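Local atomic coordinates of putative HMP/thiamine permease protein YkoE (Bacillus subtilis, PDB entry 5EDL), a protein that binds thiamine as the S component of an energy-coupling factor transporter and probably carries hydroxymethylpyrimidine and/or thiamine across the cell membrane. Residues V20-T25 / L73-L78; G36-E41 / L147-I152; I46-S51 / L156-L161. All blocks are in the same frame, centred on the assembly; numbering follows the deposited sequence.

Interaction 1. Residues V20-T25 / L73-L78; sequences VYLLFT and LVECLL. With VIB (3-(4-amino-2-methyl-pyrimidin-5-ylmethyl)-5-(2-hydroxy-ethyl)-4-methyl-thiazol-3-ium), chain B.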
loop_
_atom_site.group_PDB
_atom_site.type_symbol
_atom_site.label_atom_id
_atom_site.label_comp_id
_atom_site.label_asym_id
_atom_site.label_seq_id
_atom_site.Cartn_x
_atom_site.Cartn_y
_atom_site.Cartn_z
ATOM N N VAL A 20 10.371 -6.012 -2.975
ATOM C CA VAL A 20 10.655 -4.896 -2.074
ATOM C C VAL A 20 10.225 -5.203 -0.640
ATOM O O VAL A 20 10.980 -4.967 0.311
ATOM C CB VAL A 20 9.945 -3.601 -2.524
ATOM C CG1 VAL A 20 10.260 -2.451 -1.545
ATOM C CG2 VAL A 20 10.324 -3.243 -3.943
ATOM N N TYR A 21 9.001 -5.707 -0.491
ATOM C CA TYR A 21 8.469 -6.119 0.807
ATOM C C TYR A 21 9.438 -7.071 1.531
ATOM O O TYR A 21 9.680 -6.937 2.724
ATOM C CB TYR A 21 7.113 -6.822 0.653
ATOM C CG TYR A 21 5.927 -5.923 0.347
ATOM C CD1 TYR A 21 6.098 -4.589 -0.003
ATOM C CD2 TYR A 21 4.635 -6.418 0.430
ATOM C CE1 TYR A 21 5.009 -3.774 -0.264
ATOM C CE2 TYR A 21 3.546 -5.619 0.176
ATOM C CZ TYR A 21 3.738 -4.303 -0.165
ATOM O OH TYR A 21 2.649 -3.531 -0.409
ATOM N N LEU A 22 9.964 -8.044 0.801
ATOM C CA LEU A 22 10.825 -9.057 1.406
ATOM C C LEU A 22 12.124 -8.442 1.935
ATOM O O LEU A 22 12.601 -8.801 3.014
ATOM C CB LEU A 22 11.141 -10.164 0.396
ATOM C CG LEU A 22 12.025 -11.312 0.899
ATOM C CD1 LEU A 22 11.413 -11.979 2.129
ATOM C CD2 LEU A 22 12.254 -12.334 -0.209
ATOM N N LEU A 23 12.691 -7.529 1.155
ATOM C CA LEU A 23 13.898 -6.811 1.544
ATOM C C LEU A 23 13.666 -6.030 2.839
ATOM O O LEU A 23 14.460 -6.110 3.779
ATOM C CB LEU A 23 14.343 -5.866 0.421
ATOM C CG LEU A 23 15.324 -4.749 0.787
ATOM C CD1 LEU A 23 16.606 -5.312 1.372
ATOM C CD2 LEU A 23 15.637 -3.882 -0.439
ATOM N N PHE A 24 12.558 -5.295 2.892
ATOM C CA PHE A 24 12.228 -4.512 4.082
ATOM C C PHE A 24 11.883 -5.384 5.275
ATOM O O PHE A 24 12.140 -5.005 6.415
ATOM C CB PHE A 24 11.082 -3.546 3.785
ATOM C CG PHE A 24 11.544 -2.259 3.180
ATOM C CD1 PHE A 24 11.840 -1.171 3.983
ATOM C CD2 PHE A 24 11.717 -2.143 1.817
ATOM C CE1 PHE A 24 12.285 0.007 3.435
ATOM C CE2 PHE A 24 12.155 -0.960 1.267
ATOM C CZ PHE A 24 12.449 0.113 2.085
ATOM N N THR A 25 11.318 -6.556 5.017
ATOM C CA THR A 25 11.060 -7.493 6.099
ATOM C C THR A 25 12.372 -7.925 6.756
ATOM O O THR A 25 12.474 -7.990 7.990
ATOM C CB THR A 25 10.290 -8.720 5.605
ATOM O OG1 THR A 25 8.924 -8.350 5.412
ATOM C CG2 THR A 25 10.367 -9.862 6.624
ATOM N N LEU A 73 1.429 -13.023 -0.783
ATOM C CA LEU A 73 1.584 -14.402 -1.222
ATOM C C LEU A 73 2.972 -14.597 -1.804
ATOM O O LEU A 73 3.682 -15.547 -1.466
ATOM C CB LEU A 73 0.506 -14.777 -2.264
ATOM C CG LEU A 73 0.769 -15.992 -3.160
ATOM C CD1 LEU A 73 0.951 -17.260 -2.300
ATOM C CD2 LEU A 73 -0.344 -16.194 -4.196
ATOM N N VAL A 74 3.358 -13.689 -2.690
ATOM C CA VAL A 74 4.613 -13.830 -3.392
ATOM C C VAL A 74 5.788 -13.600 -2.439
ATOM O O VAL A 74 6.814 -14.276 -2.541
ATOM C CB VAL A 74 4.691 -12.872 -4.598
ATOM C CG1 VAL A 74 6.088 -12.890 -5.202
ATOM C CG2 VAL A 74 3.650 -13.265 -5.644
ATOM N N GLU A 75 5.630 -12.657 -1.508
ATOM C CA GLU A 75 6.655 -12.448 -0.491
ATOM C C GLU A 75 6.863 -13.731 0.340
ATOM O O GLU A 75 7.991 -14.105 0.646
ATOM C CB GLU A 75 6.296 -11.270 0.423
ATOM C CG GLU A 75 7.457 -10.863 1.321
ATOM C CD GLU A 75 7.037 -9.941 2.453
ATOM O OE1 GLU A 75 5.932 -9.363 2.372
ATOM O OE2 GLU A 75 7.810 -9.816 3.426
ATOM N N CYS A 76 5.766 -14.392 0.688
ATOM C CA CYS A 76 5.822 -15.671 1.387
ATOM C C CYS A 76 6.595 -16.700 0.563
ATOM O O CYS A 76 7.513 -17.346 1.064
ATOM C CB CYS A 76 4.412 -16.190 1.694
ATOM S SG CYS A 76 4.377 -17.871 2.422
ATOM N N LEU A 77 6.221 -16.831 -0.709
ATOM C CA LEU A 77 6.873 -17.760 -1.632
ATOM C C LEU A 77 8.375 -17.516 -1.750
ATOM O O LEU A 77 9.156 -18.469 -1.811
ATOM C CB LEU A 77 6.242 -17.671 -3.039
ATOM C CG LEU A 77 4.770 -18.053 -3.177
ATOM C CD1 LEU A 77 4.341 -18.057 -4.637
ATOM C CD2 LEU A 77 4.495 -19.400 -2.515
ATOM N N LEU A 78 8.762 -16.245 -1.814
ATOM C CA LEU A 78 10.165 -15.853 -1.934
ATOM C C LEU A 78 10.974 -16.092 -0.662
ATOM O O LEU A 78 12.182 -15.896 -0.659
ATOM C CB LEU A 78 10.275 -14.380 -2.326
ATOM C CG LEU A 78 9.792 -14.049 -3.739
ATOM C CD1 LEU A 78 9.807 -12.556 -3.982
ATOM C CD2 LEU A 78 10.638 -14.784 -4.774
HETATM C CM2 VIB B . 3.021 -7.939 3.253
HETATM N N4A VIB B . 3.455 -5.898 7.680
HETATM C CM4 VIB B . 7.235 -5.906 10.690
HETATM O O1 VIB B . 4.233 -5.879 13.123
HETATM C C7 VIB B . 4.446 -7.207 13.557
HETATM C C6 VIB B . 5.780 -7.668 13.021
HETATM C C2 VIB B . 4.918 -8.709 9.299
HETATM S S1 VIB B . 4.723 -8.939 10.836
HETATM C C5 VIB B . 5.615 -7.875 11.526
HETATM C C4 VIB B . 6.257 -7.073 10.514
HETATM N N3 VIB B . 5.819 -7.609 9.105
HETATM C C7A VIB B . 6.337 -7.021 7.874
HETATM C C4A VIB B . 4.023 -6.688 6.609
HETATM N N3A VIB B . 3.321 -6.939 5.502
HETATM C C2A VIB B . 3.876 -7.683 4.506
HETATM N N1A VIB B . 5.156 -8.157 4.631
HETATM C C6A VIB B . 5.886 -7.909 5.749
HETATM C C5A VIB B . 5.304 -7.159 6.740
#
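Glu-75 meets Tyr-21, Leu-22 and Thr-25 of the partner helix, and both of its carboxylate oxygens are engaged. With CG anti to the backbone N (chi1 -169°) and the chain extended beyond it, the carboxylate is carried past Leu-22 to lie between helix 4-35 and the thiamine. Glu-75 CG lies 3.9 Å from Leu-22 CB, so the methylene part of the acid packs against hydrocarbon. OE2 accepts a hydrogen bond of 2.7 Å from Thr-25 OG1, which meets it nearly along its C-O axis, and Asn-80 gives the same oxygen a second donor from the following loop. OE1 turns to the ligand and stands 2.7 Å from pyrimidine N1A. It also comes to 3.3 Å from Tyr-21 CB, at the edge of a ring whose plane is 75° from that of the carboxylate. The Tyr-21 ring then leads away, putting CD2 3.6 Å from the ligand methyl CM2, and its hydroxyl bonds to Glu-68 and to Val-50 N. Threonine suits position 25 because its short hydroxyl serves as donor to the acid while lying against the pyrimidine. Further on, Leu-78 CB is 3.5 Å from Leu-22 CD2, an apolar contact at the more exposed border. With the axes of the two short helical pieces 9.3 Å apart at closest approach and crossing at -59°, a long acidic side chain can span the distance. Tyr-21, Thr-25 and Glu-75 belong to the thiamine pocket, and a glutamate at N1A is also the pairing familiar from thiamine-diphosphate enzymes. Since OE1 and N1A are both nominal acceptors, so short a separation would probably require a proton on one of them; the donors on OE2 hold the carboxylate in place.

Interaction 2. Residues G36-E41 / L147-I152; sequences GPIAYE and LVIRLI. With VIB (3-(4-amino-2-methyl-pyrimidin-5-ylmethyl)-5-(2-hydroxy-ethyl)-4-methyl-thiazol-3-ium), chain B.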
loop_
_atom_site.group_PDB
_atom_site.type_symbol
_atom_site.label_atom_id
_atom_site.label_comp_id
_atom_site.label_asym_id
_atom_site.label_seq_id
_atom_site.Cartn_x
_atom_site.Cartn_y
_atom_site.Cartn_z
ATOM N N GLY A 36 14.036 -3.513 19.411
ATOM C CA GLY A 36 12.643 -3.753 19.725
ATOM C C GLY A 36 11.732 -3.318 18.584
ATOM O O GLY A 36 12.188 -2.719 17.602
ATOM N N PRO A 37 10.433 -3.608 18.714
ATOM C CA PRO A 37 9.481 -3.393 17.613
ATOM C C PRO A 37 9.394 -1.941 17.132
ATOM O O PRO A 37 9.202 -1.725 15.938
ATOM C CB PRO A 37 8.135 -3.851 18.205
ATOM C CG PRO A 37 8.337 -3.936 19.682
ATOM C CD PRO A 37 9.803 -4.244 19.884
ATOM N N ILE A 38 9.534 -0.969 18.028
ATOM C CA ILE A 38 9.382 0.426 17.630
ATOM C C ILE A 38 10.341 0.773 16.487
ATOM O O ILE A 38 10.050 1.641 15.673
ATOM C CB ILE A 38 9.612 1.388 18.818
ATOM C CG1 ILE A 38 9.236 2.824 18.430
ATOM C CG2 ILE A 38 11.060 1.316 19.333
ATOM C CD1 ILE A 38 9.218 3.775 19.611
ATOM N N ALA A 39 11.475 0.079 16.421
ATOM C CA ALA A 39 12.490 0.385 15.414
ATOM C C ALA A 39 12.025 0.166 13.962
ATOM O O ALA A 39 12.533 0.830 13.060
ATOM C CB ALA A 39 13.753 -0.428 15.675
ATOM N N TYR A 40 11.083 -0.743 13.712
ATOM C CA TYR A 40 10.598 -0.881 12.331
ATOM C C TYR A 40 9.329 -0.080 12.049
ATOM O O TYR A 40 8.840 -0.064 10.920
ATOM C CB TYR A 40 10.370 -2.352 11.955
ATOM C CG TYR A 40 9.410 -3.124 12.839
ATOM C CD1 TYR A 40 8.083 -2.721 12.997
ATOM C CD2 TYR A 40 9.819 -4.286 13.466
ATOM C CE1 TYR A 40 7.205 -3.440 13.795
ATOM C CE2 TYR A 40 8.958 -5.009 14.264
ATOM C CZ TYR A 40 7.654 -4.590 14.426
ATOM O OH TYR A 40 6.820 -5.325 15.227
ATOM N N GLU A 41 8.794 0.598 13.054
ATOM C CA GLU A 41 7.550 1.332 12.833
ATOM C C GLU A 41 7.685 2.452 11.774
ATOM O O GLU A 41 6.785 2.638 10.962
ATOM C CB GLU A 41 7.023 1.891 14.157
ATOM C CG GLU A 41 6.556 0.800 15.136
ATOM C CD GLU A 41 5.299 0.051 14.667
ATOM O OE1 GLU A 41 4.755 0.376 13.587
ATOM O OE2 GLU A 41 4.840 -0.854 15.394
ATOM N N LEU A 147 1.748 3.125 17.398
ATOM C CA LEU A 147 0.597 3.354 16.528
ATOM C C LEU A 147 0.701 4.692 15.797
ATOM O O LEU A 147 0.420 4.776 14.599
ATOM C CB LEU A 147 -0.710 3.316 17.316
ATOM C CG LEU A 147 -1.975 3.550 16.484
ATOM C CD1 LEU A 147 -2.073 2.568 15.324
ATOM C CD2 LEU A 147 -3.225 3.477 17.381
ATOM N N VAL A 148 1.084 5.734 16.527
ATOM C CA VAL A 148 1.225 7.049 15.930
ATOM C C VAL A 148 2.279 7.029 14.816
ATOM O O VAL A 148 2.033 7.521 13.708
ATOM C CB VAL A 148 1.587 8.110 16.980
ATOM C CG1 VAL A 148 2.070 9.370 16.305
ATOM C CG2 VAL A 148 0.375 8.404 17.869
ATOM N N ILE A 149 3.447 6.458 15.114
ATOM C CA ILE A 149 4.490 6.299 14.105
ATOM C C ILE A 149 3.983 5.479 12.915
ATOM O O ILE A 149 4.214 5.840 11.763
ATOM C CB ILE A 149 5.754 5.624 14.672
ATOM C CG1 ILE A 149 6.342 6.460 15.822
ATOM C CG2 ILE A 149 6.782 5.427 13.562
ATOM C CD1 ILE A 149 7.515 5.783 16.560
ATOM N N ARG A 150 3.285 4.380 13.184
ATOM C CA ARG A 150 2.797 3.558 12.082
ATOM C C ARG A 150 1.736 4.301 11.258
ATOM O O ARG A 150 1.667 4.128 10.040
ATOM C CB ARG A 150 2.225 2.224 12.566
ATOM C CG ARG A 150 2.053 1.209 11.410
ATOM C CD ARG A 150 1.470 -0.138 11.870
ATOM N NE ARG A 150 2.343 -0.826 12.829
ATOM C CZ ARG A 150 2.140 -2.061 13.275
ATOM N NH1 ARG A 150 1.093 -2.762 12.855
ATOM N NH2 ARG A 150 2.990 -2.598 14.147
ATOM N N LEU A 151 0.913 5.112 11.916
ATOM C CA LEU A 151 -0.083 5.900 11.195
ATOM C C LEU A 151 0.599 6.905 10.255
ATOM O O LEU A 151 0.215 7.051 9.094
ATOM C CB LEU A 151 -1.014 6.616 12.172
ATOM C CG LEU A 151 -2.089 5.750 12.846
ATOM C CD1 LEU A 151 -2.686 6.454 14.049
ATOM C CD2 LEU A 151 -3.180 5.387 11.849
ATOM N N ILE A 152 1.629 7.579 10.751
ATOM C CA ILE A 152 2.345 8.547 9.930
ATOM C C ILE A 152 3.046 7.865 8.756
ATOM O O ILE A 152 3.023 8.362 7.621
ATOM C CB ILE A 152 3.367 9.333 10.765
ATOM C CG1 ILE A 152 2.631 10.170 11.821
ATOM C CG2 ILE A 152 4.223 10.215 9.866
ATOM C CD1 ILE A 152 3.528 10.835 12.794
HETATM C CM2 VIB B . 3.021 -7.939 3.253
HETATM N N4A VIB B . 3.455 -5.898 7.680
HETATM C CM4 VIB B . 7.235 -5.906 10.690
HETATM O O1 VIB B . 4.233 -5.879 13.123
HETATM C C7 VIB B . 4.446 -7.207 13.557
HETATM C C6 VIB B . 5.780 -7.668 13.021
HETATM C C2 VIB B . 4.918 -8.709 9.299
HETATM S S1 VIB B . 4.723 -8.939 10.836
HETATM C C5 VIB B . 5.615 -7.875 11.526
HETATM C C4 VIB B . 6.257 -7.073 10.514
HETATM N N3 VIB B . 5.819 -7.609 9.105
HETATM C C7A VIB B . 6.337 -7.021 7.874
HETATM C C4A VIB B . 4.023 -6.688 6.609
HETATM N N3A VIB B . 3.321 -6.939 5.502
HETATM C C2A VIB B . 3.876 -7.683 4.506
HETATM N N1A VIB B . 5.156 -8.157 4.631
HETATM C C6A VIB B . 5.886 -7.909 5.749
HETATM C C5A VIB B . 5.304 -7.159 6.740
#
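Glu-41 and Arg-150 meet side-on, two oxygens against two nitrogens, and this salt bridge is the tight part of the contact. Arg-150 NE gives a hydrogen bond of 2.8 Å to Glu-41 OE1, and Arg-150 NH2 one of the same 2.8 Å to Glu-41 OE2. Arginine suits the place because NE and NH2 can serve both carboxylate oxygens at once. Carboxylate and guanidinium planes are 24° apart, nearly coplanar; OE1 uses its syn lone pair, and the first bond is almost straight at 170°. Glu-41 bends at chi2 (-68°) to bring its acid round, whereas Arg-150 stays extended until it bends at chi3. Ile-149 CG2 packs 3.6 Å from Glu-41 CB, at the base of the acid. Both charged residues are buried, with further partners: Asp-129 forms a second salt bridge with NH2, Ser-125 bonds NH1, and Tyr-135 bonds Glu-41 OE2. Close by, the Tyr-40 ring has Pro-37 O over the centre of one face and the ligand methyl CM4 over the other, 3.8 Å above the plane, while its hydroxyl bonds to Tyr-135.

Toward the outside the contact is looser and apolar: Ile-149 CD1 reaches Ile-38 CG1 at 3.9 Å, between two partly exposed, branched side chains. Tyr-40 and Arg-150 belong to the thiamine pocket; Glu-41 is a second-shell residue that fixes the guanidinium, where the loop after helix 4-35 is pinned to helix 140-170.

Interaction 3. Residues I46-S51 / L156-L161; sequences IWFIVS and LLAGLL. With VIB (3-(4-amino-2-methyl-pyrimidin-5-ylmethyl)-5-(2-hydroxy-ethyl)-4-methyl-thiazol-3-ium), chain B.
Ile-49 and Leu-161 carry much of the apolar contact: the tip of the isoleucine, CD1, comes to 3.8 Å from Leu-161 CG. Ile-49 gets there with CG1 anti to the backbone N (chi1 -167°) and an extended chi2. Ile-46 joins them through its own end, CD1 being 3.9 Å from Leu-161 CD2, so one leucine methyl touches both isoleucines. On the other flank Phe-48 CB meets Ala-158 CB at 3.7 Å, with the alanine methyl at the edge of the phenyl ring. Alanine suits this place because the CA atoms of Ile-49 and Ala-158 are 4.0 Å apart, a closeness that favours a small side chain.

The polar account is short. Helix 140-170 makes a wider pi-type turn here, in which Leu-161 N bonds to Leu-156 O. Leu-157 O is thereby passed over; it is buried with no polar partner in the model, and Ile-49 CD1 lies 3.5 Å from it.

Contact with the ligand belongs to Trp-47, which faces away from 156-161. Its indole has thiamine C7A, the bridging methylene, 3.3 Å above the centre of one face, and Ile-46 CG2 toward the rim of the opposite face. Trp-47 CD1 is 3.4 Å from pyrimidine C6A. An alanine here would probably leave the pyrimidine and methylene bridge without their broad flat wall and Tyr-21 O without its indole N-H donor.

Around the contact, helix 4-35 supplies Phe-17 against Ile-49 and Phe-24 against Ile-46, serines of helix 111-132 pack on Phe-48, and helix 63-77 lies against Val-50. Segment 46-51, leading into helix 49-58, thus packs among several helices near the middle of the all-helical bundle.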
loop_
_atom_site.group_PDB
_atom_site.type_symbol
_atom_site.label_atom_id
_atom_site.label_comp_id
_atom_site.label_asym_id
_atom_site.label_seq_id
_atom_site.Cartn_x
_atom_site.Cartn_y
_atom_site.Cartn_z
ATOM N N ILE A 46 5.680 1.079 4.061
ATOM C CA ILE A 46 6.150 0.498 2.807
ATOM C C ILE A 46 5.405 -0.802 2.514
ATOM O O ILE A 46 5.149 -1.114 1.349
ATOM C CB ILE A 46 7.671 0.206 2.810
ATOM C CG1 ILE A 46 8.206 0.130 1.379
ATOM C CG2 ILE A 46 7.972 -1.096 3.522
ATOM C CD1 ILE A 46 8.120 1.460 0.610
ATOM N N TRP A 47 5.048 -1.553 3.557
ATOM C CA TRP A 47 4.355 -2.831 3.345
ATOM C C TRP A 47 2.902 -2.665 2.901
ATOM O O TRP A 47 2.228 -3.669 2.631
ATOM C CB TRP A 47 4.414 -3.710 4.612
ATOM C CG TRP A 47 5.804 -4.233 4.880
ATOM C CD1 TRP A 47 6.566 -5.020 4.060
ATOM C CD2 TRP A 47 6.584 -4.012 6.060
ATOM N NE1 TRP A 47 7.782 -5.291 4.655
ATOM C CE2 TRP A 47 7.816 -4.676 5.881
ATOM C CE3 TRP A 47 6.358 -3.310 7.254
ATOM C CZ2 TRP A 47 8.818 -4.662 6.854
ATOM C CZ3 TRP A 47 7.356 -3.289 8.210
ATOM C CH2 TRP A 47 8.573 -3.957 8.002
ATOM N N PHE A 48 2.422 -1.421 2.841
ATOM C CA PHE A 48 1.063 -1.146 2.333
ATOM C C PHE A 48 1.040 -0.512 0.933
ATOM O O PHE A 48 -0.037 -0.309 0.360
ATOM C CB PHE A 48 0.282 -0.187 3.241
ATOM C CG PHE A 48 0.435 -0.433 4.711
ATOM C CD1 PHE A 48 0.588 -1.710 5.224
ATOM C CD2 PHE A 48 0.404 0.642 5.588
ATOM C CE1 PHE A 48 0.718 -1.909 6.595
ATOM C CE2 PHE A 48 0.532 0.459 6.955
ATOM C CZ PHE A 48 0.692 -0.824 7.466
ATOM N N ILE A 49 2.202 -0.158 0.405
ATOM C CA ILE A 49 2.243 0.715 -0.769
ATOM C C ILE A 49 1.531 0.106 -1.989
ATOM O O ILE A 49 0.919 0.824 -2.760
ATOM C CB ILE A 49 3.705 1.087 -1.153
ATOM C CG1 ILE A 49 3.696 2.246 -2.161
ATOM C CG2 ILE A 49 4.452 -0.124 -1.699
ATOM C CD1 ILE A 49 5.046 2.898 -2.354
ATOM N N VAL A 50 1.574 -1.220 -2.121
ATOM C CA VAL A 50 0.925 -1.904 -3.234
ATOM C C VAL A 50 -0.573 -1.583 -3.281
ATOM O O VAL A 50 -1.124 -1.367 -4.351
ATOM C CB VAL A 50 1.139 -3.438 -3.149
ATOM C CG1 VAL A 50 0.157 -4.183 -4.028
ATOM C CG2 VAL A 50 2.560 -3.781 -3.530
ATOM N N SER A 51 -1.213 -1.517 -2.120
ATOM C CA SER A 51 -2.643 -1.244 -2.070
ATOM C C SER A 51 -2.959 0.119 -2.660
ATOM O O SER A 51 -3.907 0.267 -3.408
ATOM C CB SER A 51 -3.169 -1.320 -0.638
ATOM O OG SER A 51 -3.267 -2.663 -0.214
ATOM N N LEU A 156 2.554 8.415 4.794
ATOM C CA LEU A 156 3.657 8.914 3.980
ATOM C C LEU A 156 4.281 7.881 3.026
ATOM O O LEU A 156 4.489 8.181 1.853
ATOM C CB LEU A 156 4.748 9.497 4.877
ATOM C CG LEU A 156 4.329 10.710 5.707
ATOM C CD1 LEU A 156 5.487 11.208 6.575
ATOM C CD2 LEU A 156 3.783 11.823 4.836
ATOM N N LEU A 157 4.590 6.684 3.527
ATOM C CA LEU A 157 5.285 5.673 2.727
ATOM C C LEU A 157 4.347 4.823 1.883
ATOM O O LEU A 157 4.784 4.167 0.950
ATOM C CB LEU A 157 6.120 4.751 3.624
ATOM C CG LEU A 157 7.261 5.428 4.389
ATOM C CD1 LEU A 157 8.131 4.376 5.089
ATOM C CD2 LEU A 157 8.080 6.308 3.457
ATOM N N ALA A 158 3.064 4.815 2.221
ATOM C CA ALA A 158 2.089 4.148 1.371
ATOM C C ALA A 158 1.300 5.180 0.565
ATOM O O ALA A 158 1.336 5.160 -0.665
ATOM C CB ALA A 158 1.162 3.274 2.187
ATOM N N GLY A 159 0.620 6.096 1.251
ATOM C CA GLY A 159 -0.223 7.077 0.582
ATOM C C GLY A 159 0.538 8.032 -0.336
ATOM O O GLY A 159 0.314 8.055 -1.547
ATOM N N LEU A 160 1.435 8.824 0.237
ATOM C CA LEU A 160 2.177 9.813 -0.537
ATOM C C LEU A 160 3.190 9.175 -1.501
ATOM O O LEU A 160 3.250 9.531 -2.673
ATOM C CB LEU A 160 2.906 10.788 0.397
ATOM C CG LEU A 160 3.722 11.894 -0.293
ATOM C CD1 LEU A 160 2.811 12.810 -1.109
ATOM C CD2 LEU A 160 4.492 12.714 0.726
ATOM N N LEU A 161 3.990 8.246 -0.993
ATOM C CA LEU A 161 4.989 7.584 -1.820
ATOM C C LEU A 161 4.331 6.722 -2.905
ATOM O O LEU A 161 4.849 6.608 -4.008
ATOM C CB LEU A 161 5.921 6.723 -0.960
ATOM C CG LEU A 161 7.044 6.046 -1.752
ATOM C CD1 LEU A 161 7.926 7.107 -2.430
ATOM C CD2 LEU A 161 7.875 5.097 -0.880
HETATM C CM2 VIB B . 3.021 -7.939 3.253
HETATM N N4A VIB B . 3.455 -5.898 7.680
HETATM C CM4 VIB B . 7.235 -5.906 10.690
HETATM O O1 VIB B . 4.233 -5.879 13.123
HETATM C C7 VIB B . 4.446 -7.207 13.557
HETATM C C6 VIB B . 5.780 -7.668 13.021
HETATM C C2 VIB B . 4.918 -8.709 9.299
HETATM S S1 VIB B . 4.723 -8.939 10.836
HETATM C C5 VIB B . 5.615 -7.875 11.526
HETATM C C4 VIB B . 6.257 -7.073 10.514
HETATM N N3 VIB B . 5.819 -7.609 9.105
HETATM C C7A VIB B . 6.337 -7.021 7.874
HETATM C C4A VIB B . 4.023 -6.688 6.609
HETATM N N3A VIB B . 3.321 -6.939 5.502
HETATM C C2A VIB B . 3.876 -7.683 4.506
HETATM N N1A VIB B . 5.156 -8.157 4.631
HETATM C C6A VIB B . 5.886 -7.909 5.749
HETATM C C5A VIB B . 5.304 -7.159 6.740
#

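From the N terminus the chain passes 20-25 on helix 4-35, then 36-41 in the loop behind it, then 46-51 leading into helix 49-58, before any contact is closed. Segment 73-78 closes interaction 1 over 47 intervening residues; 147-152 and 156-161, both on helix 140-170, close interactions 2 and 3 over 105 and 104. The partners return in the order in which they were opened, so each pair of contacts crosses and none nests. Interaction 1 joins helices 4-35 and 63-77, while the other two fasten the loop and helix 49-58 to helix 140-170. Interactions 1 and 3 touch directly through Tyr-21 and Trp-47, and all three reach the same thiamine.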